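Local coordinates for galactose mutarotase-like protein (Clostridium acetobutylicum, PDB 3OS7) that probably binds carbohydrate and may act as an aldose 1-epimerase, interconverting the anomers of a sugar, at residues A[23-32]-A[157-165]; A[47-55]-A[187-195]. All coordinates share one frame; numbering follows the deposited sequence.

How the contacts relate
From the N terminus, the chain first forms an antiparallel sheet whose hairpin 23-32 joins strands 18-25 and 28-33 and whose last member is the short strand 50-51. It then runs through more than a hundred residues before the hairpin 157-165, which packs on 23-32 and closes the loop of contact 1. Strand 163-172 is followed by strand 178-189, whose end, with the loop after it, meets 47-55 in contact 2. The segments therefore alternate along the chain and the two loops cross. Contact 1 lays the N-terminal sheet over later strands by side chains, whereas contact 2 joins its far edge by backbone bonds; their centres are 15 Å apart.

Contact 1 of 2, residues A[23-32]-A[157-165]; sequences FAAGGYEALI and YELSSKGLK
Leu159 is the side chain around which the two beta hairpins, 23-32 and 157-165, pack. Its CG stands anti to the backbone N (chi1 -165°), which carries both methyls into the other hairpin: CD1 lies 3.6 Å from Tyr28 CB, while CD2 comes within 3.3 Å of Phe23 O and reaches on to Ala30. Phe23 O is already bonded to Ala30 N within its own hairpin, so the methyl meets a carbonyl whose polarity is answered there. The Phe23 ring carries Ala30 CB over one face and meets Leu159, Leu164 and Tyr157 obliquely, its CZ 4.0 Å from Tyr157 CB. At the end away from the turns, Ile32 CD1 lies 3.9 Å from Tyr157 CD2.

At the turns this tight packing opens to solvent: Ser161 and Lys162 are exposed and a water takes part. Ser160 OG accepts from Lys162 N in an ST turn. Tyr28, still buried, lays one ring face on Gly163, whose CA sits 3.7 Å from the ring centroid and 20° off the normal, a CH-pi contact. The water, in the ring plane, joins Tyr28 OH, 2.6 Å away, to Ser161 O; the same hydroxyl is hydrogen-bonded to Ile338 N of strand 329-340.

No direct hydrogen bond crosses between the segments, and the axes of strands 28-32 and 157-160 approach to 7.5 Å, with chain directions 154° apart. This is face-to-face sheet packing, consistent with the beta-sandwich of galactose mutarotases: hydrophobic burial joins the layers, while backbone bonds form within each hairpin and, for 23-32, also to neighbouring strands.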
# COMPACT_ATOMS: atom_id res chain seq x y z
N PHE A 23 -3.12 0.32 18.94
CA PHE A 23 -3.33 -1.09 19.29
C PHE A 23 -2.00 -1.82 19.38
O PHE A 23 -1.05 -1.47 18.69
CB PHE A 23 -4.39 -1.78 18.38
CG PHE A 23 -4.12 -1.74 16.88
CD1 PHE A 23 -4.17 -0.55 16.17
CD2 PHE A 23 -3.97 -2.92 16.16
CE1 PHE A 23 -4.00 -0.54 14.79
CE2 PHE A 23 -3.75 -2.90 14.78
CZ PHE A 23 -3.77 -1.71 14.10
N ALA A 24 -1.96 -2.83 20.24
CA ALA A 24 -0.72 -3.47 20.64
C ALA A 24 -0.96 -4.95 20.88
O ALA A 24 -1.97 -5.34 21.50
CB ALA A 24 -0.20 -2.80 21.93
N ALA A 25 -0.04 -5.77 20.40
CA ALA A 25 -0.03 -7.19 20.72
C ALA A 25 1.32 -7.75 20.36
O ALA A 25 1.94 -7.28 19.41
CB ALA A 25 -1.16 -7.94 19.95
N GLY A 26 1.79 -8.70 21.15
CA GLY A 26 3.01 -9.45 20.84
C GLY A 26 4.27 -8.63 20.71
O GLY A 26 5.19 -9.03 19.99
N GLY A 27 4.35 -7.51 21.40
CA GLY A 27 5.50 -6.62 21.32
C GLY A 27 5.44 -5.54 20.25
O GLY A 27 6.30 -4.65 20.21
N TYR A 28 4.44 -5.61 19.38
CA TYR A 28 4.22 -4.57 18.37
C TYR A 28 3.16 -3.56 18.85
O TYR A 28 2.31 -3.89 19.67
CB TYR A 28 3.71 -5.17 17.07
CG TYR A 28 4.71 -6.03 16.30
CD1 TYR A 28 4.85 -7.40 16.57
CD2 TYR A 28 5.48 -5.48 15.28
CE1 TYR A 28 5.76 -8.19 15.84
CE2 TYR A 28 6.38 -6.24 14.58
CZ TYR A 28 6.51 -7.60 14.86
OH TYR A 28 7.41 -8.35 14.12
N GLU A 29 3.23 -2.35 18.32
CA GLU A 29 2.23 -1.33 18.53
C GLU A 29 1.98 -0.59 17.20
O GLU A 29 2.94 -0.30 16.46
CB GLU A 29 2.70 -0.35 19.60
CG GLU A 29 1.70 0.75 19.92
CD GLU A 29 2.21 1.69 21.00
OE1 GLU A 29 2.89 1.19 21.94
OE2 GLU A 29 1.94 2.91 20.88
N ALA A 30 0.72 -0.33 16.90
CA ALA A 30 0.29 0.37 15.69
C ALA A 30 -0.64 1.54 16.01
O ALA A 30 -1.26 1.60 17.09
CB ALA A 30 -0.39 -0.56 14.72
N LEU A 31 -0.76 2.44 15.06
CA LEU A 31 -1.65 3.60 15.18
C LEU A 31 -2.37 3.76 13.86
O LEU A 31 -1.73 3.87 12.82
CB LEU A 31 -0.83 4.85 15.51
CG LEU A 31 -1.61 6.17 15.58
CD1 LEU A 31 -2.71 6.09 16.64
CD2 LEU A 31 -0.61 7.30 15.86
N ILE A 32 -3.71 3.80 13.90
CA ILE A 32 -4.51 3.97 12.73
C ILE A 32 -5.37 5.24 12.84
O ILE A 32 -5.84 5.60 13.93
CB ILE A 32 -5.38 2.72 12.45
CG1 ILE A 32 -6.01 2.78 11.04
CG2 ILE A 32 -6.47 2.51 13.52
CD1 ILE A 32 -6.71 1.44 10.65
N TYR A 157 -7.12 -5.19 10.25
CA TYR A 157 -5.77 -5.28 10.76
C TYR A 157 -5.70 -6.16 11.98
O TYR A 157 -6.38 -5.92 12.97
CB TYR A 157 -5.26 -3.88 11.09
CG TYR A 157 -4.90 -3.10 9.86
CD1 TYR A 157 -3.74 -3.41 9.15
CD2 TYR A 157 -5.69 -2.08 9.40
CE1 TYR A 157 -3.38 -2.71 8.03
CE2 TYR A 157 -5.32 -1.37 8.26
CZ TYR A 157 -4.17 -1.70 7.58
OH TYR A 157 -3.78 -1.01 6.43
N GLU A 158 -4.87 -7.20 11.91
CA GLU A 158 -4.68 -8.09 13.02
C GLU A 158 -3.23 -8.00 13.46
O GLU A 158 -2.31 -8.37 12.74
CB GLU A 158 -5.05 -9.52 12.65
CG GLU A 158 -4.67 -10.54 13.70
CD GLU A 158 -4.53 -11.95 13.09
OE1 GLU A 158 -5.60 -12.49 12.74
OE2 GLU A 158 -3.36 -12.46 12.93
N LEU A 159 -3.03 -7.53 14.67
CA LEU A 159 -1.69 -7.45 15.23
C LEU A 159 -1.44 -8.60 16.22
O LEU A 159 -2.32 -8.95 17.02
CB LEU A 159 -1.54 -6.09 15.91
CG LEU A 159 -0.16 -5.58 16.28
CD1 LEU A 159 0.78 -5.52 15.06
CD2 LEU A 159 -0.33 -4.18 16.95
N SER A 160 -0.25 -9.17 16.15
CA SER A 160 0.13 -10.32 16.98
C SER A 160 1.65 -10.40 17.05
O SER A 160 2.36 -9.56 16.47
CB SER A 160 -0.43 -11.63 16.40
OG SER A 160 0.31 -12.06 15.25
N SER A 161 2.15 -11.44 17.72
CA SER A 161 3.58 -11.67 17.75
C SER A 161 4.18 -11.95 16.37
O SER A 161 5.39 -11.85 16.20
CB SER A 161 3.94 -12.81 18.71
OG SER A 161 3.54 -14.04 18.18
N LYS A 162 3.35 -12.32 15.41
CA LYS A 162 3.78 -12.49 14.03
C LYS A 162 3.81 -11.19 13.22
O LYS A 162 4.10 -11.21 12.02
CB LYS A 162 2.86 -13.48 13.32
CG LYS A 162 2.92 -14.88 13.92
CD LYS A 162 1.89 -15.82 13.31
CE LYS A 162 0.47 -15.54 13.78
NZ LYS A 162 -0.49 -16.42 13.05
N GLY A 163 3.51 -10.07 13.88
CA GLY A 163 3.48 -8.77 13.24
C GLY A 163 2.07 -8.33 12.89
O GLY A 163 1.10 -8.71 13.55
N LEU A 164 1.97 -7.51 11.85
CA LEU A 164 0.70 -6.95 11.40
C LEU A 164 0.22 -7.70 10.16
O LEU A 164 0.95 -7.81 9.20
CB LEU A 164 0.86 -5.47 11.04
CG LEU A 164 -0.43 -4.73 10.64
CD1 LEU A 164 -1.37 -4.62 11.85
CD2 LEU A 164 -0.11 -3.29 10.11
N LYS A 165 -1.02 -8.19 10.21
CA LYS A 165 -1.69 -8.77 9.04
C LYS A 165 -2.81 -7.84 8.60
O LYS A 165 -3.65 -7.39 9.39
CB LYS A 165 -2.27 -10.15 9.38
CG LYS A 165 -2.90 -10.87 8.22
CD LYS A 165 -3.18 -12.36 8.55
CE LYS A 165 -4.54 -12.65 8.99
NZ LYS A 165 -4.86 -14.09 8.66
O HOH W 1 7.13 -10.92 14.24

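Contact 2 of 2, residues A[47-55]-A[187-195]; sequences NKGVTILRT and AFNVPFIEG. With EDO (1,2-ethanediol), chain I.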
# COMPACT_ATOMS: atom_id res chain seq x y z
N ASN A 47 10.67 -2.59 21.97
CA ASN A 47 11.77 -3.33 22.59
C ASN A 47 12.92 -3.64 21.62
O ASN A 47 14.05 -3.80 22.04
CB ASN A 47 11.28 -4.64 23.23
CG ASN A 47 10.48 -4.41 24.51
OD1 ASN A 47 10.57 -3.36 25.16
ND2 ASN A 47 9.67 -5.40 24.88
N LYS A 48 12.62 -3.75 20.32
CA LYS A 48 13.68 -3.92 19.32
C LYS A 48 14.19 -2.59 18.80
O LYS A 48 15.18 -2.54 18.10
CB LYS A 48 13.18 -4.79 18.16
CG LYS A 48 12.91 -6.23 18.54
CD LYS A 48 12.58 -7.04 17.31
CE LYS A 48 12.24 -8.48 17.65
NZ LYS A 48 12.12 -9.31 16.40
N GLY A 49 13.50 -1.50 19.13
CA GLY A 49 13.84 -0.19 18.65
C GLY A 49 13.55 0.01 17.16
O GLY A 49 14.22 0.82 16.50
N VAL A 50 12.57 -0.71 16.64
CA VAL A 50 12.28 -0.68 15.20
C VAL A 50 10.97 0.04 14.99
O VAL A 50 9.98 -0.24 15.71
CB VAL A 50 12.22 -2.08 14.58
CG1 VAL A 50 11.70 -2.02 13.14
CG2 VAL A 50 13.60 -2.75 14.65
N THR A 51 10.96 1.01 14.06
CA THR A 51 9.72 1.62 13.61
C THR A 51 9.65 1.48 12.09
O THR A 51 10.47 2.02 11.35
CB THR A 51 9.53 3.09 14.09
OG1 THR A 51 8.34 3.62 13.49
CG2 THR A 51 10.70 3.97 13.74
N ILE A 52 8.68 0.71 11.64
CA ILE A 52 8.62 0.28 10.23
C ILE A 52 8.08 1.34 9.27
O ILE A 52 8.63 1.56 8.20
CB ILE A 52 7.76 -0.97 10.09
CG1 ILE A 52 8.40 -2.14 10.85
CG2 ILE A 52 7.51 -1.31 8.59
CD1 ILE A 52 7.54 -3.42 10.83
N LEU A 53 6.97 1.95 9.63
CA LEU A 53 6.23 2.82 8.71
C LEU A 53 6.55 4.29 8.96
O LEU A 53 6.66 4.73 10.10
CB LEU A 53 4.70 2.65 8.85
CG LEU A 53 4.15 1.27 8.50
CD1 LEU A 53 2.70 1.06 8.95
CD2 LEU A 53 4.36 0.97 6.99
N ARG A 54 6.62 5.04 7.87
CA ARG A 54 6.89 6.46 7.96
C ARG A 54 5.69 7.17 8.58
O ARG A 54 4.60 7.10 8.04
CB ARG A 54 7.21 7.04 6.60
CG ARG A 54 7.77 8.46 6.72
CD ARG A 54 7.63 9.15 5.43
NE ARG A 54 8.38 10.39 5.38
CZ ARG A 54 8.05 11.43 4.63
NH1 ARG A 54 6.99 11.39 3.82
NH2 ARG A 54 8.83 12.50 4.64
N THR A 55 5.92 7.86 9.69
CA THR A 55 4.87 8.46 10.52
C THR A 55 4.99 9.99 10.48
O THR A 55 6.10 10.52 10.56
CB THR A 55 5.03 8.02 12.01
OG1 THR A 55 5.20 6.59 12.10
CG2 THR A 55 3.83 8.47 12.89
N ALA A 187 4.64 3.50 2.80
CA ALA A 187 5.81 4.36 3.07
C ALA A 187 6.64 3.83 4.24
O ALA A 187 6.16 3.78 5.38
CB ALA A 187 5.34 5.80 3.36
N PHE A 188 7.87 3.43 3.93
CA PHE A 188 8.77 2.79 4.88
C PHE A 188 9.92 3.68 5.32
O PHE A 188 10.55 4.33 4.50
CB PHE A 188 9.36 1.53 4.24
CG PHE A 188 8.34 0.45 4.05
CD1 PHE A 188 8.04 -0.42 5.07
CD2 PHE A 188 7.64 0.33 2.86
CE1 PHE A 188 7.07 -1.40 4.91
CE2 PHE A 188 6.68 -0.63 2.71
CZ PHE A 188 6.40 -1.49 3.74
N ASN A 189 10.22 3.61 6.61
CA ASN A 189 11.39 4.28 7.16
C ASN A 189 12.66 3.59 6.64
O ASN A 189 12.80 2.39 6.77
CB ASN A 189 11.36 4.22 8.69
CG ASN A 189 10.31 5.12 9.29
OD1 ASN A 189 10.14 6.28 8.87
ND2 ASN A 189 9.62 4.61 10.31
N VAL A 190 13.58 4.37 6.08
CA VAL A 190 14.90 3.87 5.70
C VAL A 190 15.95 4.91 6.18
O VAL A 190 16.16 5.90 5.51
CB VAL A 190 15.01 3.66 4.17
CG1 VAL A 190 16.36 3.08 3.81
CG2 VAL A 190 13.87 2.76 3.61
N PRO A 191 16.58 4.69 7.33
CA PRO A 191 16.58 3.53 8.19
C PRO A 191 15.34 3.41 9.08
O PRO A 191 14.63 4.39 9.32
CB PRO A 191 17.83 3.75 9.06
CG PRO A 191 17.83 5.19 9.28
CD PRO A 191 17.42 5.77 7.93
N PHE A 192 15.15 2.22 9.62
CA PHE A 192 14.02 1.92 10.49
C PHE A 192 14.44 1.67 11.95
O PHE A 192 13.61 1.36 12.80
CB PHE A 192 13.24 0.73 9.93
CG PHE A 192 14.09 -0.50 9.64
CD1 PHE A 192 14.59 -1.27 10.67
CD2 PHE A 192 14.37 -0.89 8.33
CE1 PHE A 192 15.34 -2.39 10.41
CE2 PHE A 192 15.14 -2.01 8.08
CZ PHE A 192 15.61 -2.76 9.12
N ILE A 193 15.73 1.85 12.24
CA ILE A 193 16.23 1.70 13.59
C ILE A 193 17.20 2.84 13.89
O ILE A 193 17.86 3.35 12.99
CB ILE A 193 16.87 0.29 13.78
CG1 ILE A 193 17.24 0.05 15.25
CG2 ILE A 193 18.08 0.09 12.86
CD1 ILE A 193 17.23 -1.42 15.62
N GLU A 194 17.26 3.25 15.15
CA GLU A 194 18.21 4.30 15.57
C GLU A 194 19.65 3.79 15.56
O GLU A 194 19.91 2.59 15.72
CB GLU A 194 17.86 4.83 16.97
CG GLU A 194 17.98 6.33 17.08
CD GLU A 194 16.82 7.05 16.42
OE1 GLU A 194 16.80 7.12 15.16
OE2 GLU A 194 15.94 7.55 17.16
N GLY A 195 20.60 4.70 15.36
CA GLY A 195 22.01 4.33 15.35
C GLY A 195 22.41 3.61 14.07
O GLY A 195 23.38 2.86 14.04
C1 EDO I . 13.26 6.01 11.91
O1 EDO I . 12.67 7.21 12.42
C2 EDO I . 14.68 5.92 12.44
O2 EDO I . 14.62 5.60 13.83
O HOH W 2 15.85 2.48 17.38
O HOH W 3 10.97 0.12 7.28
O HOH W 4 8.78 8.31 10.44
O HOH W 5 8.04 6.37 12.10
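Ala187 begins a backbone pairing in which the end of strand 178-189 lies along 47-55, joining the edge of the N-terminal sheet to the beta-sandwich core of this mutarotase-like fold. Its O accepts from Arg54 N at 2.8 Å, nearly straight at 176°, though the donor sits above the carbonyl plane. Phe188 follows, bridged to Leu53, its ring edge against Ile52 CG2 (3.7 Å from CD1); Leu336 and Ile266 also touch this ring.

Asn189 grips with backbone and amide alike: N donates to Ile52 O at 3.0 Å, and ND2 to Thr51 O at 2.9 Å. The Thr51 oxygen lies in the amide plane, yet ND2 approaches from 65° out of the Thr51 carbonyl plane. With CG anti to its carbonyl carbon (chi1 -72°), the side chain also reaches two waters, which link OD1 to Thr55 N and ND2 to Thr55 OG1.

After the cis peptide before Pro191, the chain returns. Phe192 O takes Thr51 N at 3.0 Å, while the ring lies alongside Val50, with CD1 3.9 Å from Val50 CG1. Ile193 CG1 lies 3.4 Å from Gly49 O, and Glu194 OE1 accepts from O2 of a 1,2-ethanediol, probably from the crystallisation liquor, at 3.0 Å.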